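Local coordinates for protein sulfatase (Bacteroides fragilis CAG:558, PDB 6USS) that probably hydrolyses aryl sulfate esters as a calcium-binding sulfatase of a gut bacterium, here in a form with its catalytic residue replaced, at residues Asn132-Val137 / Tyr179-Glu184; Thr147-Ile152 / Asp382-Ile387; Glu151-Asn156 / Ala391-Tyr396; Gly157-His162 / Tyr249-Phe254. The protein carries 1 engineered substitution. One frame throughout, in Å; residues are numbered along the deposited sequence.

In the fold
The four contacts lie in the sulfatase domain, away from the calcium site. Contact 1 comes first along the chain. It closes a loop from strand 133-135 to the turn just before strand 185-187. Contacts 2 and 3 both start from helix 149-155. They close much longer loops, to helix 383-390 and to the segment that follows it. Contact 4 pairs strand 159-164 with strand 253-258 in the large mixed sheet, and it is nested inside the loops of contacts 2 and 3. Contact 1 crosses the other three. Direct links join them: Gln136 bonds to Ser148 and Glu151, and Glu184 bonds to His159. All four have residues at the second subunit; for contact 2 it is Glu151, shared with contact 3.

Contact 1: residues Asn132-Val137 / Tyr179-Glu184; sequences NGVCQV and YHMGFE
Gln136 and His180 carry this contact, where the end of the short strand 133-135 meets a type I beta turn running from Tyr179 to Gly182. The tight part lies around the imidazole of His180. CG of His180 is anti to its backbone N (chi1 171°), and the end of the side chain comes close to the strand end. Gln136 N gives His180 NE2 a nearly straight hydrogen bond of 2.9 Å, slightly tilted from the ring plane. Cys135 CB is 3.5 Å from the same NE2. Val137 CG1 meets His180 CE1 at the ring edge, 3.8 Å away. Because NE2 accepts, the ring proton is probably on ND1, which bonds to Glu184 of the second subunit.

The Gln136 side chain slides past His180 in the opposite direction, with its amide plane 84° from the ring. Gln136 NE2 bonds to a lone pair of His180 O at 2.7 Å. The same NE2 also reaches Glu151 OE1, and Gln136 OE1 accepts from Ser148 N. These three bonds fix the turn of the amide. Gln136 is nevertheless the one touching residue that is not fully buried. In the dimer, Lys154 of one chain packs on Gln136 of the other.

The Met181 flank is buried but packs more loosely across the two segments. Ile96 of helix 88-97 touches Met181 there. Met181 SD stays 4.1 Å from Cys135 CA. Beyond it the bent side chain crosses Val134 at about a right angle, and Met181 CE touches Val134 CG2 at 3.7 Å.

Contact 2: residues Thr147-Ile152 / Asp382-Ile387; sequences TSLAEI and DFYPSI
The ring of Tyr384 is the main bump of this helix-to-helix contact. It fills a hollow formed by the backbone of Thr147, by Leu149 and by Ile152, at the start of helix 149-155. CG of Tyr384 is anti to its backbone N (chi1 -179°), and the end of the side chain reaches that hollow. Leu149 CB lies 3.7 Å from Tyr384 CD2, and Leu149 CD1 lies over one ring face. Ile152 crosses the Tyr384 side chain at about a right angle. Its CD1 comes obliquely to the phenol end, 3.2 Å from Tyr384 OH. At the ring edge, Tyr384 OH donates to Thr147 O over 2.8 Å. The hydroxyl sits 41° above the carbonyl plane. This bond satisfies a polar group at the end of an otherwise apolar fit.

Leu149 is the bump in the reverse direction. Its CD1 enters the dip between Tyr384 and Ile387, one helical turn apart. Leu149 CD1 lies 3.7 Å from Tyr384 O and 4.0 Å from Ile387 CG2. The Leu149 and Ile387 side chains cross at about a right angle. Ser148 N-caps the first helix with a weak bond from Ala150 N to its OG. The stronger partner of that OG is Met181 O.

Leu388 extends the apolar surface of helix 383-390 against Leu149 and Ile152. The same helix rests on the large sheet, where Phe383 and Ile387 touch Ile318 of strand 315-321. Helix 88-97 touches both segments, Ser148 through Ile96 and Phe383 through Leu95.

Contact 3: residues Glu151-Asn156 / Ala391-Tyr396; sequences EILKDN and AQVKHY
Ile152, Leu153 and Asn156 of helix 149-155 and its end pack on Ala391, Val393 and Tyr396. This second segment leaves helix 383-390 through a Schellman motif at Gln392 and bends in an inverse gamma turn centred on Val393.

The direct contacts are all of the packing kind. Val393 points at the first helix, with CG1 anti to its backbone N (chi1 -172°). That methyl meets Ile152 CG2 at 3.9 Å and lies 3.4 Å from Asn156 ND2. Leu153 CD2 touches Ala391 CB at 3.5 Å. Ile152 crosses the partly exposed Tyr396 at about a right angle, and Ile152 CD1 lies 4.1 Å from Tyr396 CD2.

No direct hydrogen bond joins the two segments. The polar part centres on the amide of Asn156, just past the helix end. Asn156 ND2 donates back to Ile152 O over 2.8 Å, with 164° at the hydrogen. This bond fixes the rotation of the amide over the last helical turn.

Two waters then bridge the segments. The first accepts from Asn156 ND2 and donates to His395 O. The second donates to Asn156 OD1 and to His395 O, with 2.7 Å from its oxygen to each. The oxygen of this second water also sits 3.4 Å above the His395 ring plane, over the ring centre.

Contact 4: residues Gly157-His162 / Tyr249-Phe254; sequences GYHTIH and YNQPFF
His159 and Thr160 pair in parallel with Phe253 and Phe254, and three backbone hydrogen bonds set the register. His159 N donates to Pro252 O at 2.8 Å. Phe254 N donates to His159 O at 2.9 Å. Ile161 N donates to Phe254 O at 2.8 Å.

Ahead of the paired strands, Pro252 lies over one face of the Tyr158 ring in a CH-pi contact. Pro252 CG lies 3.6 Å from the ring centroid, almost on the ring normal. Tyr158 OH bonds to Pro34 O.

The pairing belongs to the large mixed sheet of the sulfatase alpha/beta fold. Strand 253-258 lies between strands 159-164 and 35-41. His159 and Phe253 share one face of the sheet, against helix 231-247. Thr160 and Phe254 lie on the other.

The His159 ring receives the edge of Tyr249 on its face. This is a T-shaped pair with centroids 5.1 Å apart and planes at 83°. Both rings have polar partners of their own: His159 ND1 bonds to Glu184, and Tyr249 OH bonds to Glu176 of the second subunit. Tyr249 CE2 comes nearest His159 at CE1, 3.8 Å away.

Contact 1: residues Asn132-Val137 / Tyr179-Glu184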
# COMPACT_ATOMS: atom_id res chain seq x y z
N ASN A 132 17.68 12.22 1.83
CA ASN A 132 16.86 11.11 1.39
C ASN A 132 15.44 11.17 1.93
O ASN A 132 14.62 10.33 1.53
CB ASN A 132 17.50 9.78 1.78
CG ASN A 132 18.62 9.37 0.84
OD1 ASN A 132 18.84 9.98 -0.22
ND2 ASN A 132 19.36 8.34 1.24
N GLY A 133 15.13 12.11 2.83
CA GLY A 133 13.74 12.36 3.18
C GLY A 133 13.28 11.64 4.42
O GLY A 133 14.03 11.53 5.40
N VAL A 134 12.06 11.14 4.43
CA VAL A 134 11.57 10.39 5.57
C VAL A 134 11.11 9.02 5.09
O VAL A 134 10.79 8.81 3.92
CB VAL A 134 10.42 11.12 6.30
CG1 VAL A 134 10.85 12.54 6.66
CG2 VAL A 134 9.15 11.10 5.44
N CYS A 135 11.07 8.07 6.03
CA CYS A 135 10.48 6.76 5.80
C CYS A 135 10.07 6.21 7.17
O CYS A 135 10.30 6.84 8.21
CB CYS A 135 11.47 5.84 5.08
SG CYS A 135 12.99 5.53 6.04
N GLN A 136 9.46 5.02 7.16
CA GLN A 136 8.98 4.42 8.40
C GLN A 136 9.86 3.28 8.87
O GLN A 136 9.52 2.63 9.86
CB GLN A 136 7.54 3.92 8.25
CG GLN A 136 6.51 4.98 7.93
CD GLN A 136 5.09 4.45 8.11
OE1 GLN A 136 4.51 4.55 9.21
NE2 GLN A 136 4.51 3.88 7.04
N VAL A 137 10.97 3.01 8.19
CA VAL A 137 11.87 1.92 8.56
C VAL A 137 13.19 2.50 9.05
O VAL A 137 13.50 3.66 8.75
CB VAL A 137 12.08 0.96 7.38
CG1 VAL A 137 10.81 0.20 7.14
CG2 VAL A 137 12.46 1.75 6.15
N TYR A 179 2.55 4.21 -0.81
CA TYR A 179 2.17 2.96 -0.15
C TYR A 179 3.04 2.69 1.08
O TYR A 179 2.52 2.30 2.13
CB TYR A 179 2.30 1.78 -1.11
CG TYR A 179 1.49 1.89 -2.37
CD1 TYR A 179 0.09 1.84 -2.31
CD2 TYR A 179 2.11 2.00 -3.61
CE1 TYR A 179 -0.68 1.92 -3.46
CE2 TYR A 179 1.35 2.10 -4.78
CZ TYR A 179 -0.04 2.05 -4.70
OH TYR A 179 -0.80 2.13 -5.84
N HIS A 180 4.36 2.88 0.96
CA HIS A 180 5.23 2.69 2.12
C HIS A 180 4.82 3.59 3.28
O HIS A 180 4.95 3.20 4.45
CB HIS A 180 6.69 2.98 1.78
CG HIS A 180 7.58 3.03 2.98
ND1 HIS A 180 8.06 1.89 3.59
CD2 HIS A 180 8.04 4.07 3.71
CE1 HIS A 180 8.79 2.23 4.64
NE2 HIS A 180 8.80 3.54 4.73
N MET A 181 4.34 4.80 2.97
CA MET A 181 3.99 5.79 3.98
C MET A 181 2.59 5.58 4.56
O MET A 181 2.16 6.39 5.38
CB MET A 181 4.12 7.20 3.39
CG MET A 181 5.55 7.55 3.00
SD MET A 181 6.67 7.48 4.43
CE MET A 181 6.18 8.95 5.36
N GLY A 182 1.89 4.53 4.17
CA GLY A 182 0.60 4.24 4.77
C GLY A 182 -0.63 4.57 3.94
O GLY A 182 -1.74 4.48 4.46
N PHE A 183 -0.48 4.92 2.66
CA PHE A 183 -1.62 5.12 1.78
C PHE A 183 -1.99 3.81 1.08
O PHE A 183 -1.13 3.11 0.53
CB PHE A 183 -1.32 6.21 0.74
CG PHE A 183 -1.26 7.61 1.32
CD1 PHE A 183 -2.42 8.37 1.48
CD2 PHE A 183 -0.04 8.16 1.71
CE1 PHE A 183 -2.38 9.66 2.01
CE2 PHE A 183 0.03 9.46 2.24
CZ PHE A 183 -1.15 10.21 2.40
N GLU A 184 -3.28 3.46 1.13
CA GLU A 184 -3.73 2.24 0.45
C GLU A 184 -3.91 2.44 -1.04
O GLU A 184 -3.84 1.46 -1.80
CB GLU A 184 -5.03 1.77 1.08
CG GLU A 184 -4.90 1.40 2.55
CD GLU A 184 -6.24 1.06 3.17
OE1 GLU A 184 -7.22 1.79 2.91
OE2 GLU A 184 -6.32 0.05 3.91

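Contact 2: residues Thr147-Ile152 / Asp382-Ile387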
# COMPACT_ATOMS: atom_id res chain seq x y z
N THR A 147 6.92 7.53 12.34
CA THR A 147 5.62 6.89 12.20
C THR A 147 4.70 7.81 11.40
O THR A 147 4.42 8.94 11.84
CB THR A 147 5.05 6.58 13.58
OG1 THR A 147 5.92 5.67 14.25
CG2 THR A 147 3.67 5.97 13.46
N SER A 148 4.26 7.34 10.24
CA SER A 148 3.55 8.17 9.28
C SER A 148 2.13 8.48 9.73
O SER A 148 1.44 7.63 10.30
CB SER A 148 3.50 7.50 7.91
OG SER A 148 2.83 8.36 6.98
N LEU A 149 1.69 9.71 9.42
CA LEU A 149 0.32 10.10 9.71
C LEU A 149 -0.70 9.18 9.03
O LEU A 149 -1.73 8.85 9.61
CB LEU A 149 0.11 11.55 9.29
CG LEU A 149 -1.30 12.14 9.23
CD1 LEU A 149 -2.00 12.18 10.59
CD2 LEU A 149 -1.23 13.53 8.65
N ALA A 150 -0.41 8.76 7.78
CA ALA A 150 -1.35 7.91 7.05
C ALA A 150 -1.37 6.49 7.61
O ALA A 150 -2.41 5.81 7.52
CB ALA A 150 -0.99 7.87 5.57
N GLU A 151 -0.24 6.02 8.15
CA GLU A 151 -0.21 4.71 8.80
C GLU A 151 -1.14 4.68 10.01
O GLU A 151 -1.84 3.68 10.24
CB GLU A 151 1.22 4.37 9.22
CG GLU A 151 1.47 2.90 9.56
CD GLU A 151 1.37 1.98 8.33
OE1 GLU A 151 1.89 2.36 7.25
OE2 GLU A 151 0.79 0.87 8.45
N ILE A 152 -1.16 5.76 10.79
CA ILE A 152 -1.97 5.76 12.01
C ILE A 152 -3.46 5.83 11.66
O ILE A 152 -4.28 5.14 12.28
CB ILE A 152 -1.55 6.92 12.92
CG1 ILE A 152 -0.08 6.79 13.33
CG2 ILE A 152 -2.39 6.93 14.17
CD1 ILE A 152 0.38 7.95 14.16
N ASP A 382 1.66 20.95 13.09
CA ASP A 382 0.44 20.84 13.89
C ASP A 382 -0.66 20.05 13.17
O ASP A 382 -1.55 19.48 13.84
CB ASP A 382 -0.11 22.22 14.24
CG ASP A 382 0.90 23.10 14.95
OD1 ASP A 382 1.89 22.57 15.51
OD2 ASP A 382 0.71 24.34 14.94
N PHE A 383 -0.64 20.03 11.83
CA PHE A 383 -1.63 19.27 11.06
C PHE A 383 -1.67 17.80 11.48
O PHE A 383 -2.73 17.16 11.44
CB PHE A 383 -1.32 19.36 9.56
CG PHE A 383 -1.78 20.65 8.91
CD1 PHE A 383 -1.39 21.88 9.40
CD2 PHE A 383 -2.58 20.61 7.77
CE1 PHE A 383 -1.81 23.07 8.77
CE2 PHE A 383 -3.00 21.79 7.14
CZ PHE A 383 -2.62 23.03 7.65
N TYR A 384 -0.51 17.25 11.91
CA TYR A 384 -0.43 15.83 12.25
C TYR A 384 -1.27 15.48 13.48
O TYR A 384 -2.22 14.68 13.35
CB TYR A 384 1.04 15.44 12.41
CG TYR A 384 1.40 14.01 12.74
CD1 TYR A 384 1.08 13.45 13.96
CD2 TYR A 384 2.16 13.26 11.84
CE1 TYR A 384 1.46 12.15 14.27
CE2 TYR A 384 2.56 11.98 12.14
CZ TYR A 384 2.21 11.43 13.35
OH TYR A 384 2.60 10.14 13.64
N PRO A 385 -1.02 16.06 14.67
CA PRO A 385 -1.95 15.80 15.79
C PRO A 385 -3.37 16.22 15.50
O PRO A 385 -4.29 15.59 16.00
CB PRO A 385 -1.37 16.63 16.95
CG PRO A 385 -0.05 17.12 16.50
CD PRO A 385 -0.07 17.13 15.01
N SER A 386 -3.58 17.29 14.71
CA SER A 386 -4.94 17.79 14.50
C SER A 386 -5.77 16.82 13.67
O SER A 386 -6.95 16.58 13.96
CB SER A 386 -4.93 19.16 13.84
OG SER A 386 -4.11 20.07 14.55
N ILE A 387 -5.16 16.25 12.64
CA ILE A 387 -5.91 15.35 11.78
C ILE A 387 -6.22 14.04 12.52
O ILE A 387 -7.33 13.50 12.42
CB ILE A 387 -5.13 15.14 10.46
CG1 ILE A 387 -5.32 16.37 9.57
CG2 ILE A 387 -5.59 13.86 9.77
CD1 ILE A 387 -4.26 16.59 8.50

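Contact 3: residues Glu151-Asn156 / Ala391-Tyr396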
# COMPACT_ATOMS: atom_id res chain seq x y z
N GLU A 151 -0.24 6.02 8.15
CA GLU A 151 -0.21 4.71 8.80
C GLU A 151 -1.14 4.68 10.01
O GLU A 151 -1.84 3.68 10.24
CB GLU A 151 1.22 4.37 9.22
CG GLU A 151 1.47 2.90 9.56
CD GLU A 151 1.37 1.98 8.33
OE1 GLU A 151 1.89 2.36 7.25
OE2 GLU A 151 0.79 0.87 8.45
N ILE A 152 -1.16 5.76 10.79
CA ILE A 152 -1.97 5.76 12.01
C ILE A 152 -3.46 5.83 11.66
O ILE A 152 -4.28 5.14 12.28
CB ILE A 152 -1.55 6.92 12.92
CG1 ILE A 152 -0.08 6.79 13.33
CG2 ILE A 152 -2.39 6.93 14.17
CD1 ILE A 152 0.38 7.95 14.16
N LEU A 153 -3.81 6.66 10.68
CA LEU A 153 -5.17 6.66 10.16
C LEU A 153 -5.54 5.29 9.60
O LEU A 153 -6.60 4.74 9.94
CB LEU A 153 -5.32 7.74 9.08
CG LEU A 153 -5.24 9.19 9.56
CD1 LEU A 153 -5.23 10.17 8.40
CD2 LEU A 153 -6.38 9.50 10.49
N LYS A 154 -4.67 4.71 8.76
CA LYS A 154 -4.93 3.39 8.18
C LYS A 154 -5.13 2.35 9.28
O LYS A 154 -6.14 1.62 9.29
CB LYS A 154 -3.78 3.00 7.25
CG LYS A 154 -3.93 1.68 6.47
CD LYS A 154 -2.55 1.16 5.99
CE LYS A 154 -2.40 -0.38 6.18
NZ LYS A 154 -3.59 -1.20 5.64
N ASP A 155 -4.21 2.29 10.25
CA ASP A 155 -4.29 1.29 11.31
C ASP A 155 -5.48 1.51 12.23
O ASP A 155 -5.85 0.58 12.97
CB ASP A 155 -2.99 1.29 12.11
CG ASP A 155 -1.75 0.90 11.27
OD1 ASP A 155 -1.87 0.18 10.24
OD2 ASP A 155 -0.64 1.33 11.65
N ASN A 156 -6.09 2.69 12.21
CA ASN A 156 -7.29 2.94 13.01
C ASN A 156 -8.58 2.85 12.21
O ASN A 156 -9.63 3.28 12.70
CB ASN A 156 -7.19 4.31 13.68
CG ASN A 156 -6.39 4.28 14.96
OD1 ASN A 156 -6.94 4.12 16.05
ND2 ASN A 156 -5.07 4.43 14.83
N ALA A 391 -9.95 12.60 13.44
CA ALA A 391 -10.31 11.22 13.16
C ALA A 391 -10.62 10.43 14.43
O ALA A 391 -10.90 9.22 14.34
CB ALA A 391 -9.18 10.55 12.38
N GLN A 392 -10.59 11.08 15.59
CA GLN A 392 -10.92 10.45 16.86
C GLN A 392 -9.98 9.28 17.15
O GLN A 392 -10.38 8.27 17.72
CB GLN A 392 -12.38 10.00 16.90
CG GLN A 392 -13.36 11.10 16.55
CD GLN A 392 -14.77 10.57 16.45
OE1 GLN A 392 -15.09 9.50 16.97
NE2 GLN A 392 -15.63 11.31 15.75
N VAL A 393 -8.74 9.41 16.70
CA VAL A 393 -7.67 8.52 17.12
C VAL A 393 -7.24 8.98 18.51
O VAL A 393 -6.26 9.73 18.66
CB VAL A 393 -6.51 8.52 16.11
CG1 VAL A 393 -5.48 7.44 16.46
CG2 VAL A 393 -7.06 8.28 14.71
N LYS A 394 -7.97 8.55 19.54
CA LYS A 394 -7.78 9.13 20.87
C LYS A 394 -6.46 8.71 21.51
O LYS A 394 -6.01 9.37 22.44
CB LYS A 394 -8.99 8.81 21.79
CG LYS A 394 -10.27 9.50 21.29
CD LYS A 394 -11.59 8.90 21.77
CE LYS A 394 -12.76 9.91 21.70
NZ LYS A 394 -12.46 11.23 21.02
N HIS A 395 -5.84 7.63 21.05
CA HIS A 395 -4.54 7.22 21.58
C HIS A 395 -3.71 6.61 20.46
O HIS A 395 -4.24 5.90 19.59
CB HIS A 395 -4.68 6.21 22.74
CG HIS A 395 -5.30 4.91 22.33
ND1 HIS A 395 -4.55 3.81 21.95
CD2 HIS A 395 -6.60 4.54 22.22
CE1 HIS A 395 -5.36 2.82 21.63
NE2 HIS A 395 -6.61 3.24 21.78
N TYR A 396 -2.40 6.88 20.49
CA TYR A 396 -1.45 6.35 19.52
C TYR A 396 -0.04 6.54 20.06
O TYR A 396 0.21 7.35 20.95
CB TYR A 396 -1.60 7.03 18.15
CG TYR A 396 -1.53 8.55 18.16
CD1 TYR A 396 -2.70 9.30 18.33
CD2 TYR A 396 -0.34 9.23 17.94
CE1 TYR A 396 -2.67 10.67 18.32
CE2 TYR A 396 -0.31 10.62 17.93
CZ TYR A 396 -1.49 11.33 18.12
OH TYR A 396 -1.53 12.70 18.11
O HOH W 1 -3.32 4.37 17.33
O HOH W 2 -6.50 4.65 18.70

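Contact 4: residues Gly157-His162 / Tyr249-Phe254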
# COMPACT_ATOMS: atom_id res chain seq x y z
N GLY A 157 -8.52 2.33 10.98
CA GLY A 157 -9.73 2.03 10.22
C GLY A 157 -10.02 2.93 9.05
O GLY A 157 -11.03 2.70 8.36
N TYR A 158 -9.19 3.92 8.76
CA TYR A 158 -9.45 4.78 7.61
C TYR A 158 -8.99 4.13 6.32
O TYR A 158 -8.02 3.37 6.29
CB TYR A 158 -8.76 6.13 7.80
CG TYR A 158 -9.61 7.12 8.56
CD1 TYR A 158 -9.80 6.98 9.94
CD2 TYR A 158 -10.23 8.19 7.91
CE1 TYR A 158 -10.58 7.87 10.65
CE2 TYR A 158 -11.01 9.09 8.61
CZ TYR A 158 -11.18 8.93 9.98
OH TYR A 158 -11.97 9.83 10.67
N HIS A 159 -9.72 4.42 5.23
CA HIS A 159 -9.27 4.10 3.88
C HIS A 159 -8.49 5.31 3.38
O HIS A 159 -9.05 6.40 3.22
CB HIS A 159 -10.46 3.79 2.97
CG HIS A 159 -10.08 3.59 1.53
ND1 HIS A 159 -9.23 2.58 1.11
CD2 HIS A 159 -10.44 4.26 0.41
CE1 HIS A 159 -9.09 2.64 -0.20
NE2 HIS A 159 -9.81 3.66 -0.65
N THR A 160 -7.18 5.14 3.15
CA THR A 160 -6.27 6.25 2.92
C THR A 160 -5.91 6.36 1.45
O THR A 160 -5.48 5.38 0.83
CB THR A 160 -5.00 6.07 3.75
OG1 THR A 160 -4.45 4.79 3.47
CG2 THR A 160 -5.34 6.13 5.22
N ILE A 161 -6.08 7.56 0.89
CA ILE A 161 -5.87 7.81 -0.53
C ILE A 161 -4.88 8.95 -0.68
O ILE A 161 -5.08 10.02 -0.09
CB ILE A 161 -7.18 8.17 -1.26
CG1 ILE A 161 -8.25 7.11 -1.02
CG2 ILE A 161 -6.92 8.40 -2.74
CD1 ILE A 161 -9.62 7.58 -1.41
N HIS A 162 -3.83 8.74 -1.49
CA HIS A 162 -2.91 9.78 -1.91
C HIS A 162 -3.08 10.09 -3.40
O HIS A 162 -3.08 9.18 -4.24
CB HIS A 162 -1.44 9.42 -1.67
CG HIS A 162 -0.51 10.36 -2.37
ND1 HIS A 162 -0.15 11.58 -1.84
CD2 HIS A 162 0.04 10.30 -3.60
CE1 HIS A 162 0.64 12.21 -2.70
NE2 HIS A 162 0.77 11.46 -3.78
N TYR A 249 -16.64 0.82 0.54
CA TYR A 249 -16.10 0.28 1.78
C TYR A 249 -16.77 0.93 2.97
O TYR A 249 -16.92 2.16 3.01
CB TYR A 249 -14.60 0.53 1.87
CG TYR A 249 -13.77 -0.04 0.75
CD1 TYR A 249 -14.27 -1.01 -0.12
CD2 TYR A 249 -12.45 0.38 0.58
CE1 TYR A 249 -13.46 -1.53 -1.14
CE2 TYR A 249 -11.65 -0.13 -0.40
CZ TYR A 249 -12.14 -1.08 -1.27
OH TYR A 249 -11.31 -1.55 -2.25
N ASN A 250 -17.16 0.11 3.95
CA ASN A 250 -17.83 0.64 5.13
C ASN A 250 -16.79 1.07 6.18
O ASN A 250 -16.62 0.46 7.24
CB ASN A 250 -18.83 -0.36 5.69
CG ASN A 250 -19.47 0.14 6.96
OD1 ASN A 250 -19.83 1.32 7.07
ND2 ASN A 250 -19.56 -0.72 7.97
N GLN A 251 -16.11 2.17 5.85
CA GLN A 251 -15.05 2.79 6.65
C GLN A 251 -14.90 4.23 6.18
O GLN A 251 -15.20 4.53 5.01
CB GLN A 251 -13.71 2.03 6.50
CG GLN A 251 -13.28 1.72 5.06
CD GLN A 251 -11.91 1.03 4.94
OE1 GLN A 251 -11.06 1.12 5.83
NE2 GLN A 251 -11.71 0.32 3.83
N PRO A 252 -14.46 5.14 7.04
CA PRO A 252 -14.23 6.51 6.59
C PRO A 252 -12.97 6.57 5.74
O PRO A 252 -12.15 5.65 5.73
CB PRO A 252 -14.06 7.29 7.89
CG PRO A 252 -13.47 6.28 8.84
CD PRO A 252 -14.02 4.92 8.43
N PHE A 253 -12.83 7.67 5.01
CA PHE A 253 -11.67 7.83 4.15
C PHE A 253 -10.87 9.08 4.52
O PHE A 253 -11.35 9.99 5.21
CB PHE A 253 -12.07 7.86 2.67
CG PHE A 253 -12.88 9.07 2.26
CD1 PHE A 253 -12.27 10.30 2.02
CD2 PHE A 253 -14.25 8.96 2.07
CE1 PHE A 253 -13.02 11.39 1.63
CE2 PHE A 253 -15.00 10.06 1.67
CZ PHE A 253 -14.40 11.27 1.46
N PHE A 254 -9.64 9.09 4.05
CA PHE A 254 -8.78 10.25 4.13
C PHE A 254 -8.18 10.39 2.74
O PHE A 254 -7.53 9.47 2.25
CB PHE A 254 -7.71 10.06 5.20
CG PHE A 254 -6.61 11.06 5.13
CD1 PHE A 254 -6.83 12.38 5.49
CD2 PHE A 254 -5.34 10.69 4.70
CE1 PHE A 254 -5.79 13.32 5.44
CE2 PHE A 254 -4.30 11.62 4.63
CZ PHE A 254 -4.53 12.93 5.01